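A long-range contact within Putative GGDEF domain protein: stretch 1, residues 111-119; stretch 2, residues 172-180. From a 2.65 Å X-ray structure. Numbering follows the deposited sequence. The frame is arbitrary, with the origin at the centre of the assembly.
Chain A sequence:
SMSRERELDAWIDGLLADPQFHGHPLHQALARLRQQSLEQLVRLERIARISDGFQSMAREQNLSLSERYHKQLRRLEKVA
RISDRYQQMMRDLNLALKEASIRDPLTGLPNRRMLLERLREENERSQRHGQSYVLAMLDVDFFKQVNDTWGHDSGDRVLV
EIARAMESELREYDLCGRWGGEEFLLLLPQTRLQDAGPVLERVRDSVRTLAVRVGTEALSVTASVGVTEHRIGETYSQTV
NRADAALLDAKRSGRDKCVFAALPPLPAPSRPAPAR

Stretch 1 (111-119) NRRMLLERL
Stretch 2 (172-180) EYDLCGRWG

Arg 112 anchors the contact on Trp 179. Its NE donates to the backbone O of Trp 179 at 3.1 Å, nearly straight at 163°, and its NH2 adds a weak bond to the same O at 3.4 Å. With chi1 at -98°, chi2 at -145° and chi3 t, the guanidinium lies flat on the indole (chi1 t, chi2 -117°), planes at 17°, CZ of Arg 112 3.8 Å from the six-membered ring centroid of Trp 179. One side chain thus reads both carbonyl and ring face.

The helix, 112-119, has phi/psi near -65/-40. Asn 111 (-93/-173, chi1 p) caps it, OD1 accepting from Met 114 N at 3.3 Å. Residues 175-178 are extended and run at 137° to the helix, axes 7.7 Å apart at closest. In register, Asn 111 CA lies 5.3 Å from Arg 178 CA, and Arg 112 CA 5.7 Å from Trp 179 CA.

Leu 115 CD1 sits 3.5 Å from Gly 177 CA; an ideal CB there would lie 2.2 Å from that methyl, a clash. Leu 116 CD2 meets the indole edge, 3.9 Å from Trp 179 CH2. Farther along, Leu 175 points toward the helix: its CD2 lies 3.7 Å from Met 114 CE and 3.5 Å from Arg 118 CG, and covers one face of the Arg 118 guanidinium.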

# COMPACT_ATOMS: atom_id res chain seq x y z
N ASN A 111 -14.78 -34.52 12.05
CA ASN A 111 -15.91 -35.26 11.67
C ASN A 111 -15.82 -36.21 10.56
O ASN A 111 -14.85 -36.48 10.23
CB ASN A 111 -17.07 -34.34 11.56
CG ASN A 111 -17.12 -33.57 10.38
OD1 ASN A 111 -16.43 -33.68 9.55
ND2 ASN A 111 -18.02 -32.87 10.32
N ARG A 112 -16.88 -36.78 10.12
CA ARG A 112 -16.88 -37.71 9.09
C ARG A 112 -16.43 -37.21 7.81
O ARG A 112 -15.80 -37.86 7.20
CB ARG A 112 -18.19 -38.22 8.91
CG ARG A 112 -18.52 -39.49 9.51
CD ARG A 112 -19.46 -40.18 8.64
NE ARG A 112 -19.71 -41.42 9.21
CZ ARG A 112 -19.88 -42.50 8.60
NH1 ARG A 112 -19.97 -42.53 7.41
NH2 ARG A 112 -20.08 -43.48 9.24
N ARG A 113 -16.76 -36.02 7.44
CA ARG A 113 -16.32 -35.41 6.29
C ARG A 113 -14.90 -35.21 6.31
O ARG A 113 -14.40 -35.31 5.37
CB ARG A 113 -17.06 -34.11 6.08
CG ARG A 113 -16.64 -33.30 4.91
CD ARG A 113 -17.42 -32.09 4.67
NE ARG A 113 -18.69 -32.44 4.13
CZ ARG A 113 -19.88 -32.25 4.69
NH1 ARG A 113 -20.08 -31.67 5.83
NH2 ARG A 113 -20.87 -32.71 4.11
N MET A 114 -14.29 -34.84 7.39
CA MET A 114 -12.91 -34.68 7.47
C MET A 114 -12.12 -35.89 7.28
O MET A 114 -11.09 -35.85 6.82
CB MET A 114 -12.55 -34.02 8.69
CG MET A 114 -11.63 -33.00 8.33
SD MET A 114 -10.49 -32.71 9.55
CE MET A 114 -9.57 -34.13 9.65
N LEU A 115 -12.60 -36.93 7.82
CA LEU A 115 -12.05 -38.17 7.77
C LEU A 115 -12.05 -38.79 6.53
O LEU A 115 -11.20 -39.36 6.22
CB LEU A 115 -12.69 -38.98 8.82
CG LEU A 115 -11.69 -38.83 9.86
CD1 LEU A 115 -11.87 -37.78 10.87
CD2 LEU A 115 -11.25 -40.05 10.41
N LEU A 116 -13.09 -38.68 5.83
CA LEU A 116 -13.25 -39.15 4.54
C LEU A 116 -12.40 -38.44 3.58
O LEU A 116 -12.13 -38.93 2.61
CB LEU A 116 -14.63 -39.01 4.16
CG LEU A 116 -15.48 -39.99 4.80
CD1 LEU A 116 -16.87 -39.91 4.44
CD2 LEU A 116 -15.04 -41.33 4.55
N GLU A 117 -12.23 -37.19 3.74
CA GLU A 117 -11.43 -36.40 2.95
C GLU A 117 -10.07 -36.69 3.12
O GLU A 117 -9.42 -36.65 2.25
CB GLU A 117 -11.85 -35.03 3.17
CG GLU A 117 -10.90 -33.92 3.00
CD GLU A 117 -11.53 -32.68 3.51
OE1 GLU A 117 -12.75 -32.51 3.37
OE2 GLU A 117 -10.80 -31.86 4.04
N ARG A 118 -9.63 -36.93 4.30
CA ARG A 118 -8.32 -37.31 4.57
C ARG A 118 -8.07 -38.71 4.21
O ARG A 118 -7.08 -39.05 3.83
CB ARG A 118 -7.95 -36.89 5.92
CG ARG A 118 -6.63 -37.38 6.42
CD ARG A 118 -5.38 -36.71 5.92
NE ARG A 118 -4.23 -37.09 6.69
CZ ARG A 118 -3.78 -36.38 7.68
NH1 ARG A 118 -4.39 -35.29 8.00
NH2 ARG A 118 -2.75 -36.72 8.36
N LEU A 119 -9.03 -39.54 4.31
CA LEU A 119 -8.85 -40.93 3.90
C LEU A 119 -8.61 -41.04 2.40
O LEU A 119 -7.77 -41.83 1.96
CB LEU A 119 -10.06 -41.77 4.32
CG LEU A 119 -9.97 -42.48 5.68
CD1 LEU A 119 -11.38 -42.70 6.22
CD2 LEU A 119 -9.18 -43.79 5.62
N GLU A 172 1.30 -36.47 16.57
CA GLU A 172 0.78 -35.17 16.18
C GLU A 172 0.07 -35.21 14.82
O GLU A 172 -0.84 -34.42 14.59
CB GLU A 172 1.89 -34.12 16.20
CG GLU A 172 2.63 -33.91 14.90
CD GLU A 172 3.74 -32.87 15.02
OE1 GLU A 172 3.52 -31.71 14.59
OE2 GLU A 172 4.81 -33.20 15.57
N TYR A 173 0.44 -36.14 13.94
CA TYR A 173 -0.21 -36.22 12.64
C TYR A 173 -1.29 -37.29 12.57
O TYR A 173 -1.99 -37.38 11.56
CB TYR A 173 0.83 -36.45 11.53
CG TYR A 173 1.67 -35.22 11.30
CD1 TYR A 173 1.11 -34.09 10.74
CD2 TYR A 173 3.01 -35.18 11.68
CE1 TYR A 173 1.86 -32.94 10.53
CE2 TYR A 173 3.77 -34.04 11.48
CZ TYR A 173 3.19 -32.92 10.91
OH TYR A 173 3.93 -31.77 10.70
N ASP A 174 -1.43 -38.10 13.61
CA ASP A 174 -2.57 -38.99 13.72
C ASP A 174 -3.87 -38.19 13.83
O ASP A 174 -3.90 -37.03 14.24
CB ASP A 174 -2.43 -39.90 14.93
CG ASP A 174 -1.24 -40.79 14.83
OD1 ASP A 174 -0.67 -40.91 13.73
OD2 ASP A 174 -0.86 -41.35 15.87
N LEU A 175 -4.96 -38.85 13.48
CA LEU A 175 -6.25 -38.20 13.33
C LEU A 175 -7.30 -39.02 14.07
O LEU A 175 -7.52 -40.19 13.74
CB LEU A 175 -6.60 -38.11 11.85
CG LEU A 175 -7.22 -36.85 11.28
CD1 LEU A 175 -6.36 -35.64 11.57
CD2 LEU A 175 -7.35 -37.09 9.81
N CYS A 176 -7.96 -38.41 15.04
CA CYS A 176 -9.04 -39.09 15.75
C CYS A 176 -10.36 -38.41 15.41
O CYS A 176 -10.58 -37.26 15.81
CB CYS A 176 -8.82 -39.08 17.26
SG CYS A 176 -10.26 -39.78 18.14
N GLY A 177 -11.25 -39.11 14.72
CA GLY A 177 -12.50 -38.54 14.27
C GLY A 177 -13.71 -39.18 14.92
O GLY A 177 -13.71 -40.37 15.26
N ARG A 178 -14.75 -38.37 15.09
CA ARG A 178 -16.06 -38.86 15.50
C ARG A 178 -16.74 -39.51 14.29
O ARG A 178 -16.99 -38.84 13.29
CB ARG A 178 -16.90 -37.72 16.07
CG ARG A 178 -18.33 -38.13 16.38
CD ARG A 178 -18.78 -37.54 17.67
NE ARG A 178 -19.88 -38.27 18.27
CZ ARG A 178 -20.83 -37.67 18.98
NH1 ARG A 178 -20.78 -36.35 19.14
NH2 ARG A 178 -21.83 -38.36 19.50
N TRP A 179 -17.01 -40.80 14.38
CA TRP A 179 -17.49 -41.56 13.23
C TRP A 179 -18.98 -41.83 13.29
O TRP A 179 -19.60 -42.08 12.25
CB TRP A 179 -16.71 -42.88 13.13
CG TRP A 179 -16.88 -43.71 11.86
CD1 TRP A 179 -17.40 -44.98 11.77
CD2 TRP A 179 -16.47 -43.35 10.53
NE1 TRP A 179 -17.37 -45.42 10.47
CE2 TRP A 179 -16.80 -44.44 9.69
CE3 TRP A 179 -15.88 -42.22 9.97
CZ2 TRP A 179 -16.55 -44.42 8.30
CZ3 TRP A 179 -15.63 -42.20 8.59
CH2 TRP A 179 -15.96 -43.29 7.78
N GLY A 180 -19.56 -41.77 14.49
CA GLY A 180 -20.94 -42.11 14.72
C GLY A 180 -21.34 -41.62 16.10
O GLY A 180 -20.60 -40.89 16.76